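Porin (Rhodobacter capsulatus, PDB 2POR) forms trimeric outer-membrane channels that let small hydrophilic solutes, up to about 0.6 kDa, diffuse passively across the membrane. Local coordinates at residues V61-S64 and G65-K69; I189-G193 and A194-K198; G204-D207 and R208-R212; S238-G241 and A242-V245. All blocks are in the same frame, centred on the assembly; numbering follows the deposited sequence.

Interaction 1. Residues V61-S64 and G65-K69; sequences VFLS and GAFGK
The tight hairpin that joins strands 60-65 and 68-73 brings F62, L63 and S64 against F67 and K69 round a two-residue turn. K69 reaches back along the hairpin with its chain fully extended, CG anti to the backbone N (chi1 -179°), and lays its end over one face of the F62 ring. Its CE rests 3.7 Å from F62 CG as a CH-pi contact, while the ammonium NZ stands 4.6 Å from the centre of the F62 ring in a cation-pi interaction, only 12° off the normal. S64 lies opposite K69 as a non-hydrogen-bonded antiparallel pair; S64 CB and K69 CB lie 3.8 Å apart, and the short serine does not obstruct the lysine chain running past it. In this 16-stranded barrel neighbouring residues of a strand alternate between the two sides of the wall. L63 therefore lies on the other side of the wall from F62 and S64, and it touches a bound detergent molecule and M10 of a neighbouring subunit. L63 CG also meets F67 CZ at 4.2 Å, an apolar contact consistent with those neighbours of L63. The type I turn from G65 to G68 closes with backbone bonds in both directions, G65 N to G68 O and G68 N to G65 O. Glycine is apt at both ends: a CB on G65 would strike the F67 ring, and at the backbone angles of G68 (phi 119°) one would be jammed against the preceding carbonyl oxygen.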
loop_
_atom_site.group_PDB
_atom_site.type_symbol
_atom_site.label_atom_id
_atom_site.label_comp_id
_atom_site.label_asym_id
_atom_site.label_seq_id
_atom_site.Cartn_x
_atom_site.Cartn_y
_atom_site.Cartn_z
ATOM N N VAL A 61 3.462 16.386 -6.592
ATOM C CA VAL A 61 3.349 16.488 -8.042
ATOM C C VAL A 61 3.972 17.863 -8.365
ATOM O O VAL A 61 3.801 18.821 -7.582
ATOM C CB VAL A 61 1.867 16.434 -8.482
ATOM C CG1 VAL A 61 1.741 16.574 -9.998
ATOM C CG2 VAL A 61 1.286 15.107 -8.090
ATOM N N PHE A 62 4.756 18.037 -9.449
ATOM C CA PHE A 62 5.314 19.352 -9.757
ATOM C C PHE A 62 5.339 19.638 -11.264
ATOM O O PHE A 62 5.245 18.720 -12.100
ATOM C CB PHE A 62 6.726 19.479 -9.205
ATOM C CG PHE A 62 7.807 18.704 -9.964
ATOM C CD1 PHE A 62 8.459 19.289 -11.054
ATOM C CD2 PHE A 62 8.150 17.434 -9.540
ATOM C CE1 PHE A 62 9.459 18.594 -11.710
ATOM C CE2 PHE A 62 9.156 16.750 -10.211
ATOM C CZ PHE A 62 9.812 17.322 -11.290
ATOM N N LEU A 63 5.455 20.931 -11.544
ATOM C CA LEU A 63 5.602 21.483 -12.896
ATOM C C LEU A 63 6.649 22.556 -12.771
ATOM O O LEU A 63 6.510 23.367 -11.851
ATOM C CB LEU A 63 4.346 22.175 -13.428
ATOM C CG LEU A 63 4.419 22.757 -14.849
ATOM C CD1 LEU A 63 4.566 21.645 -15.880
ATOM C CD2 LEU A 63 3.133 23.466 -15.150
ATOM N N SER A 64 7.727 22.597 -13.584
ATOM C CA SER A 64 8.715 23.671 -13.508
ATOM C C SER A 64 9.108 24.164 -14.910
ATOM O O SER A 64 8.891 23.514 -15.928
ATOM C CB SER A 64 9.955 23.220 -12.773
ATOM O OG SER A 64 10.548 22.051 -13.286
ATOM N N GLY A 65 9.557 25.382 -14.938
ATOM C CA GLY A 65 9.927 26.029 -16.159
ATOM C C GLY A 65 10.838 27.168 -15.786
ATOM O O GLY A 65 11.424 27.254 -14.696
ATOM N N ALA A 66 10.891 28.119 -16.696
ATOM C CA ALA A 66 11.723 29.281 -16.501
ATOM C C ALA A 66 11.235 30.149 -15.345
ATOM O O ALA A 66 12.016 30.875 -14.734
ATOM C CB ALA A 66 11.708 30.107 -17.762
ATOM N N PHE A 67 9.928 30.034 -15.089
ATOM C CA PHE A 67 9.208 30.705 -14.003
ATOM C C PHE A 67 9.498 30.129 -12.611
ATOM O O PHE A 67 9.134 30.750 -11.624
ATOM C CB PHE A 67 7.683 30.631 -14.257
ATOM C CG PHE A 67 7.060 29.220 -14.332
ATOM C CD1 PHE A 67 6.702 28.539 -13.164
ATOM C CD2 PHE A 67 6.882 28.608 -15.570
ATOM C CE1 PHE A 67 6.185 27.264 -13.246
ATOM C CE2 PHE A 67 6.360 27.329 -15.641
ATOM C CZ PHE A 67 6.013 26.660 -14.479
ATOM N N GLY A 68 10.105 28.969 -12.442
ATOM C CA GLY A 68 10.368 28.433 -11.133
ATOM C C GLY A 68 9.615 27.134 -11.069
ATOM O O GLY A 68 9.282 26.600 -12.136
ATOM N N LYS A 69 9.271 26.604 -9.894
ATOM C CA LYS A 69 8.689 25.275 -9.778
ATOM C C LYS A 69 7.452 25.366 -8.873
ATOM O O LYS A 69 7.525 26.009 -7.826
ATOM C CB LYS A 69 9.729 24.367 -9.155
ATOM C CG LYS A 69 9.278 22.916 -8.977
ATOM C CD LYS A 69 10.412 22.245 -8.230
ATOM C CE LYS A 69 10.055 20.824 -7.929
ATOM N NZ LYS A 69 11.186 20.136 -7.327
#

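Interaction 2. Residues I189-G193 and A194-K198; sequences IAKFG and ATNVK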
loop_
_atom_site.group_PDB
_atom_site.type_symbol
_atom_site.label_atom_id
_atom_site.label_comp_id
_atom_site.label_asym_id
_atom_site.label_seq_id
_atom_site.Cartn_x
_atom_site.Cartn_y
_atom_site.Cartn_z
ATOM N N ILE A 189 24.087 29.062 6.700
ATOM C CA ILE A 189 24.712 27.758 6.450
ATOM C C ILE A 189 26.111 28.035 5.866
ATOM O O ILE A 189 26.255 28.936 5.041
ATOM C CB ILE A 189 23.896 26.940 5.446
ATOM C CG1 ILE A 189 22.493 26.736 5.946
ATOM C CG2 ILE A 189 24.550 25.585 5.265
ATOM C CD1 ILE A 189 21.462 26.835 4.827
ATOM N N ALA A 190 27.132 27.303 6.280
ATOM C CA ALA A 190 28.504 27.532 5.906
ATOM C C ALA A 190 29.152 26.206 5.711
ATOM O O ALA A 190 28.974 25.297 6.538
ATOM C CB ALA A 190 29.313 28.198 6.995
ATOM N N LYS A 191 29.866 26.065 4.600
ATOM C CA LYS A 191 30.709 24.884 4.427
ATOM C C LYS A 191 32.128 25.366 4.413
ATOM O O LYS A 191 32.455 26.330 3.722
ATOM C CB LYS A 191 30.486 24.127 3.121
ATOM C CG LYS A 191 30.122 25.003 1.930
ATOM C CD LYS A 191 28.880 24.397 1.283
ATOM C CE LYS A 191 27.632 24.618 2.139
ATOM N NZ LYS A 191 26.619 23.618 1.845
ATOM N N PHE A 192 32.967 24.764 5.233
ATOM C CA PHE A 192 34.381 25.079 5.319
ATOM C C PHE A 192 35.089 23.778 4.988
ATOM O O PHE A 192 35.674 23.082 5.834
ATOM C CB PHE A 192 34.756 25.527 6.723
ATOM C CG PHE A 192 34.047 26.788 7.158
ATOM C CD1 PHE A 192 33.909 27.840 6.273
ATOM C CD2 PHE A 192 33.547 26.845 8.441
ATOM C CE1 PHE A 192 33.252 28.968 6.683
ATOM C CE2 PHE A 192 32.891 27.981 8.840
ATOM C CZ PHE A 192 32.745 29.036 7.965
ATOM N N GLY A 193 34.939 23.395 3.720
ATOM C CA GLY A 193 35.541 22.157 3.277
ATOM C C GLY A 193 34.765 20.935 3.776
ATOM O O GLY A 193 33.571 20.802 3.490
ATOM N N ALA A 194 35.414 20.063 4.559
ATOM C CA ALA A 194 34.790 18.833 5.043
ATOM C C ALA A 194 33.741 19.060 6.148
ATOM O O ALA A 194 33.051 18.109 6.541
ATOM C CB ALA A 194 35.891 17.921 5.571
ATOM N N THR A 195 33.685 20.306 6.660
ATOM C CA THR A 195 32.823 20.797 7.733
ATOM C C THR A 195 31.610 21.615 7.313
ATOM O O THR A 195 31.715 22.581 6.560
ATOM C CB THR A 195 33.698 21.620 8.681
ATOM O OG1 THR A 195 34.757 20.726 9.040
ATOM C CG2 THR A 195 32.989 22.141 9.922
ATOM N N ASN A 196 30.438 21.266 7.822
ATOM C CA ASN A 196 29.222 21.993 7.513
ATOM C C ASN A 196 28.756 22.631 8.809
ATOM O O ASN A 196 28.856 21.976 9.861
ATOM C CB ASN A 196 28.186 21.029 7.028
ATOM C CG ASN A 196 28.578 20.376 5.715
ATOM O OD1 ASN A 196 28.581 21.014 4.661
ATOM N ND2 ASN A 196 28.920 19.095 5.713
ATOM N N VAL A 197 28.304 23.873 8.808
ATOM C CA VAL A 197 27.828 24.501 10.018
ATOM C C VAL A 197 26.473 25.050 9.629
ATOM O O VAL A 197 26.329 25.577 8.528
ATOM C CB VAL A 197 28.766 25.631 10.460
ATOM C CG1 VAL A 197 28.219 26.318 11.699
ATOM C CG2 VAL A 197 30.099 25.055 10.880
ATOM N N LYS A 198 25.444 24.889 10.454
ATOM C CA LYS A 198 24.120 25.418 10.160
ATOM C C LYS A 198 23.673 25.995 11.508
ATOM O O LYS A 198 23.961 25.418 12.576
ATOM C CB LYS A 198 23.189 24.289 9.702
ATOM C CG LYS A 198 21.862 24.894 9.270
ATOM C CD LYS A 198 20.848 23.897 8.739
ATOM C CE LYS A 198 21.348 23.323 7.427
ATOM N NZ LYS A 198 20.372 22.454 6.778
HETATM O O HOH W 1 27.111 23.521 5.181
#
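The carbonyl oxygen of A190 is approached by three groups. V197 N donates to A190 O at 2.8 Å; N196 CA adds a CH...O contact at 3.5 Å, and a water donates weakly. The same water donates to N196 OD1 at 3.0 Å, so it bridges the asparagine side chain and the strand backbone. A190 N returns a bond to V197 O, making the two residues a hydrogen-bonded antiparallel pair whose compact alanine and branched valine touch through their CB atoms. On the other face I189 and K198 run side by side: K198 CG lies anti to the backbone N (chi1 -174°), which lays the lysine chain beside the isoleucine, with I189 CG1 packed 3.9 Å from the aliphatic CG of K198. The lysine's NZ goes on to the carbonyls of F83 and D85. F192 N bonds to T195 O at 2.8 Å across the type II' turn. Its second residue, G193, has a positive phi (75°), which favours glycine. This hairpin of strands 181-192 and 195-207 continues the barrel wall on both flanks: K191 bonds to N160 on one, while on the other N196 ND2 reaches D237 and T195 OG1 reaches S238 of strand 226-240.

Interaction 3. Residues G204-D207 and R208-R212; sequences GELD and RDFAR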
loop_
_atom_site.group_PDB
_atom_site.type_symbol
_atom_site.label_atom_id
_atom_site.label_comp_id
_atom_site.label_asym_id
_atom_site.label_seq_id
_atom_site.Cartn_x
_atom_site.Cartn_y
_atom_site.Cartn_z
ATOM N N GLY A 204 8.600 34.304 17.653
ATOM C CA GLY A 204 7.241 34.603 17.221
ATOM C C GLY A 204 6.243 34.375 18.336
ATOM O O GLY A 204 6.562 34.562 19.523
ATOM N N GLU A 205 5.051 33.930 17.962
ATOM C CA GLU A 205 4.073 33.602 18.978
ATOM C C GLU A 205 3.232 32.440 18.535
ATOM O O GLU A 205 2.986 32.232 17.347
ATOM C CB GLU A 205 3.169 34.783 19.290
ATOM C CG GLU A 205 2.307 35.264 18.165
ATOM C CD GLU A 205 1.559 36.561 18.463
ATOM O OE1 GLU A 205 2.147 37.457 19.082
ATOM O OE2 GLU A 205 0.395 36.659 18.041
ATOM N N LEU A 206 2.831 31.668 19.539
ATOM C CA LEU A 206 2.110 30.425 19.366
ATOM C C LEU A 206 0.788 30.467 20.124
ATOM O O LEU A 206 0.657 31.247 21.066
ATOM C CB LEU A 206 2.922 29.281 19.914
ATOM C CG LEU A 206 4.256 28.954 19.258
ATOM C CD1 LEU A 206 4.883 27.772 19.978
ATOM C CD2 LEU A 206 4.024 28.672 17.766
ATOM N N ASP A 207 -0.202 29.659 19.737
ATOM C CA ASP A 207 -1.421 29.492 20.492
ATOM C C ASP A 207 -0.992 28.858 21.815
ATOM O O ASP A 207 -0.157 27.941 21.851
ATOM C CB ASP A 207 -2.355 28.567 19.757
ATOM C CG ASP A 207 -3.546 28.145 20.613
ATOM O OD1 ASP A 207 -4.411 28.993 20.844
ATOM O OD2 ASP A 207 -3.584 26.995 21.046
ATOM N N ARG A 208 -1.611 29.313 22.913
ATOM C CA ARG A 208 -1.319 28.816 24.254
ATOM C C ARG A 208 -1.436 27.323 24.380
ATOM O O ARG A 208 -0.501 26.664 24.841
ATOM C CB ARG A 208 -2.273 29.430 25.307
ATOM C CG ARG A 208 -2.053 28.931 26.755
ATOM C CD ARG A 208 -3.274 29.292 27.621
ATOM N NE ARG A 208 -4.447 28.532 27.213
ATOM C CZ ARG A 208 -5.582 29.154 26.889
ATOM N NH1 ARG A 208 -5.718 30.479 26.938
ATOM N NH2 ARG A 208 -6.594 28.422 26.464
ATOM N N ASP A 209 -2.589 26.773 24.003
ATOM C CA ASP A 209 -2.755 25.359 24.213
ATOM C C ASP A 209 -1.945 24.512 23.224
ATOM O O ASP A 209 -1.514 23.417 23.575
ATOM C CB ASP A 209 -4.249 25.051 24.144
ATOM C CG ASP A 209 -5.022 25.632 25.355
ATOM O OD1 ASP A 209 -4.446 25.854 26.417
ATOM O OD2 ASP A 209 -6.207 25.870 25.203
ATOM N N PHE A 210 -1.655 25.003 22.028
ATOM C CA PHE A 210 -0.738 24.313 21.101
ATOM C C PHE A 210 0.671 24.267 21.762
ATOM O O PHE A 210 1.304 23.196 21.861
ATOM C CB PHE A 210 -0.802 25.117 19.768
ATOM C CG PHE A 210 0.209 24.757 18.685
ATOM C CD1 PHE A 210 1.474 25.332 18.696
ATOM C CD2 PHE A 210 -0.129 23.855 17.697
ATOM C CE1 PHE A 210 2.400 25.003 17.723
ATOM C CE2 PHE A 210 0.804 23.529 16.722
ATOM C CZ PHE A 210 2.061 24.100 16.739
ATOM N N ALA A 211 1.155 25.390 22.322
ATOM C CA ALA A 211 2.411 25.428 23.044
ATOM C C ALA A 211 2.473 24.483 24.216
ATOM O O ALA A 211 3.474 23.789 24.431
ATOM C CB ALA A 211 2.623 26.855 23.508
ATOM N N ARG A 212 1.409 24.375 25.022
ATOM C CA ARG A 212 1.405 23.472 26.164
ATOM C C ARG A 212 1.486 22.029 25.707
ATOM O O ARG A 212 2.143 21.203 26.344
ATOM C CB ARG A 212 0.122 23.663 26.996
ATOM C CG ARG A 212 0.029 25.070 27.649
ATOM C CD ARG A 212 -1.315 25.310 28.464
ATOM N NE ARG A 212 -1.462 24.293 29.495
ATOM C CZ ARG A 212 -0.924 24.407 30.708
ATOM N NH1 ARG A 212 -0.274 25.499 31.069
ATOM N NH2 ARG A 212 -1.035 23.448 31.597
HETATM O O HOH W 2 -5.022 28.700 23.494
#
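L206 and F210 cross obliquely where strand 195-207 gives way to helix 208-214, the leucine's CD2 lying 4.0 Å from F210 CE1, and both pack on M181 of the neighbouring strand 181-192 in the barrel wall. L206 CD1 meets A211 CB, so the branched leucine spans two residues of the first turn. D207 O lies at the edge of the F210 ring, near its plane, and takes A211 N at 2.9 Å as the first regular helical bond. D207 is the N-cap: its CG is anti to the backbone N (chi1 169°), which swings the carboxylate over the start of the helix. There OD2 accepts from F210 N at 2.9 Å, met on the anti side and 24° out of the carboxylate plane. A water links D207 OD1, 2.7 Å away, to D209 N, and OD1 accepts from A179 N. With an alanine at D207, F210 N would probably be left uncapped, and A179 N and the bridging water would lose their acceptor. R208 grips D209 side-on: NE meets OD1 at 2.8 Å within the guanidinium plane but from above the carboxylate, and NH2 takes OD2. The donors round D207 and the helix dipole's positive end are likely to favour its charged form.

Interaction 4. Residues S238-G241 and A242-V245; sequences STFG and ATTV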
loop_
_atom_site.group_PDB
_atom_site.type_symbol
_atom_site.label_atom_id
_atom_site.label_comp_id
_atom_site.label_asym_id
_atom_site.label_seq_id
_atom_site.Cartn_x
_atom_site.Cartn_y
_atom_site.Cartn_z
ATOM N N SER A 238 31.567 16.970 10.370
ATOM C CA SER A 238 32.768 16.993 9.571
ATOM C C SER A 238 33.104 15.596 9.147
ATOM O O SER A 238 32.917 14.628 9.901
ATOM C CB SER A 238 33.932 17.547 10.366
ATOM O OG SER A 238 34.973 17.918 9.460
ATOM N N THR A 239 33.623 15.519 7.929
ATOM C CA THR A 239 34.021 14.239 7.370
ATOM C C THR A 239 35.527 14.083 7.207
ATOM O O THR A 239 36.184 14.929 6.601
ATOM C CB THR A 239 33.335 14.082 6.026
ATOM O OG1 THR A 239 31.934 14.231 6.223
ATOM C CG2 THR A 239 33.586 12.717 5.430
ATOM N N PHE A 240 36.076 13.004 7.730
ATOM C CA PHE A 240 37.480 12.624 7.582
ATOM C C PHE A 240 37.543 11.186 7.038
ATOM O O PHE A 240 37.405 10.174 7.756
ATOM C CB PHE A 240 38.265 12.637 8.914
ATOM C CG PHE A 240 37.485 12.968 10.180
ATOM C CD1 PHE A 240 37.156 14.291 10.456
ATOM C CD2 PHE A 240 37.128 11.946 11.042
ATOM C CE1 PHE A 240 36.467 14.599 11.606
ATOM C CE2 PHE A 240 36.438 12.266 12.193
ATOM C CZ PHE A 240 36.111 13.585 12.467
ATOM N N GLY A 241 37.706 11.085 5.723
ATOM C CA GLY A 241 37.774 9.795 5.084
ATOM C C GLY A 241 36.376 9.199 4.922
ATOM O O GLY A 241 35.478 9.779 4.296
ATOM N N ALA A 242 36.222 8.005 5.489
ATOM C CA ALA A 242 34.943 7.312 5.486
ATOM C C ALA A 242 34.078 7.719 6.697
ATOM O O ALA A 242 32.912 7.329 6.732
ATOM C CB ALA A 242 35.222 5.813 5.525
ATOM N N THR A 243 34.591 8.484 7.673
ATOM C CA THR A 243 33.931 8.836 8.918
ATOM C C THR A 243 33.353 10.215 8.952
ATOM O O THR A 243 34.082 11.185 8.743
ATOM C CB THR A 243 34.900 8.736 10.100
ATOM O OG1 THR A 243 35.494 7.447 10.015
ATOM C CG2 THR A 243 34.231 8.842 11.458
ATOM N N THR A 244 32.057 10.321 9.206
ATOM C CA THR A 244 31.472 11.620 9.488
ATOM C C THR A 244 31.109 11.588 10.972
ATOM O O THR A 244 30.705 10.539 11.510
ATOM C CB THR A 244 30.259 11.809 8.661
ATOM O OG1 THR A 244 30.727 11.718 7.311
ATOM C CG2 THR A 244 29.522 13.108 8.984
ATOM N N VAL A 245 31.349 12.715 11.637
ATOM C CA VAL A 245 31.060 12.925 13.056
ATOM C C VAL A 245 30.315 14.248 13.090
ATOM O O VAL A 245 30.620 15.158 12.304
ATOM C CB VAL A 245 32.359 13.016 13.879
ATOM C CG1 VAL A 245 32.089 13.394 15.327
ATOM C CG2 VAL A 245 32.987 11.635 13.934
#
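T239 and T244 face each other across a two-residue beta hairpin of the 16-stranded barrel, strands 226-240 and 243-254 joined by a type II' turn from F240 to T243. Close packing is found here: T239 OG1 and T244 OG1 lie 3.0 Å apart, within hydrogen-bonding distance, and T239 CG2 sits 3.6 Å from T244 OG1. The pair is non-hydrogen-bonded, so its side chains stand close together, and threonine puts a hydroxyl and a methyl there at once. With a valine in place of T239, the hydroxyl of T244 would probably lose this mate and be less fixed in its rotation. S238 and V245 exchange two backbone bonds, S238 N to V245 O being 2.8 Å. A242 and T244 bond through their backbones to D270 and S268 of strand 258-272. The surface side is looser. F240 CG almost eclipses the backbone N (chi1 3°), a strained torsion that carries the ring over T243, one face toward T243 O, until CE2 reaches V245 CG2 at 3.9 Å. Glycine suits G241, where phi is positive. At the turn F240 N bonds to T243 O at 2.9 Å, but T243 N to F240 O stretches to 3.3 Å, the donor 57° out of the carbonyl plane.

How the interactions relate
All four contacts belong to the one closed antiparallel barrel and follow in series along the chain. Interactions 1, 2 and 4 are short hairpins between neighbouring strands, whereas interaction 3 is the passage from a strand into helix 208-214. Interactions 2 and 4 are adjacent, with centres 13 Å apart, because strands 195-207 and 226-240 pair; A194 O and T239 N join them by a probable hydrogen bond of 3.0 Å. Interaction 1 lies farther round the wall, its centre 29 Å from that of interaction 2. Interaction 3 shares strand 195-207 with interaction 2, yet its centre is 33 Å away. Interactions 3 and 4 lie on opposite sides of the chain's centre, as tight turns and longer connections occupy opposite barrel ends in porins.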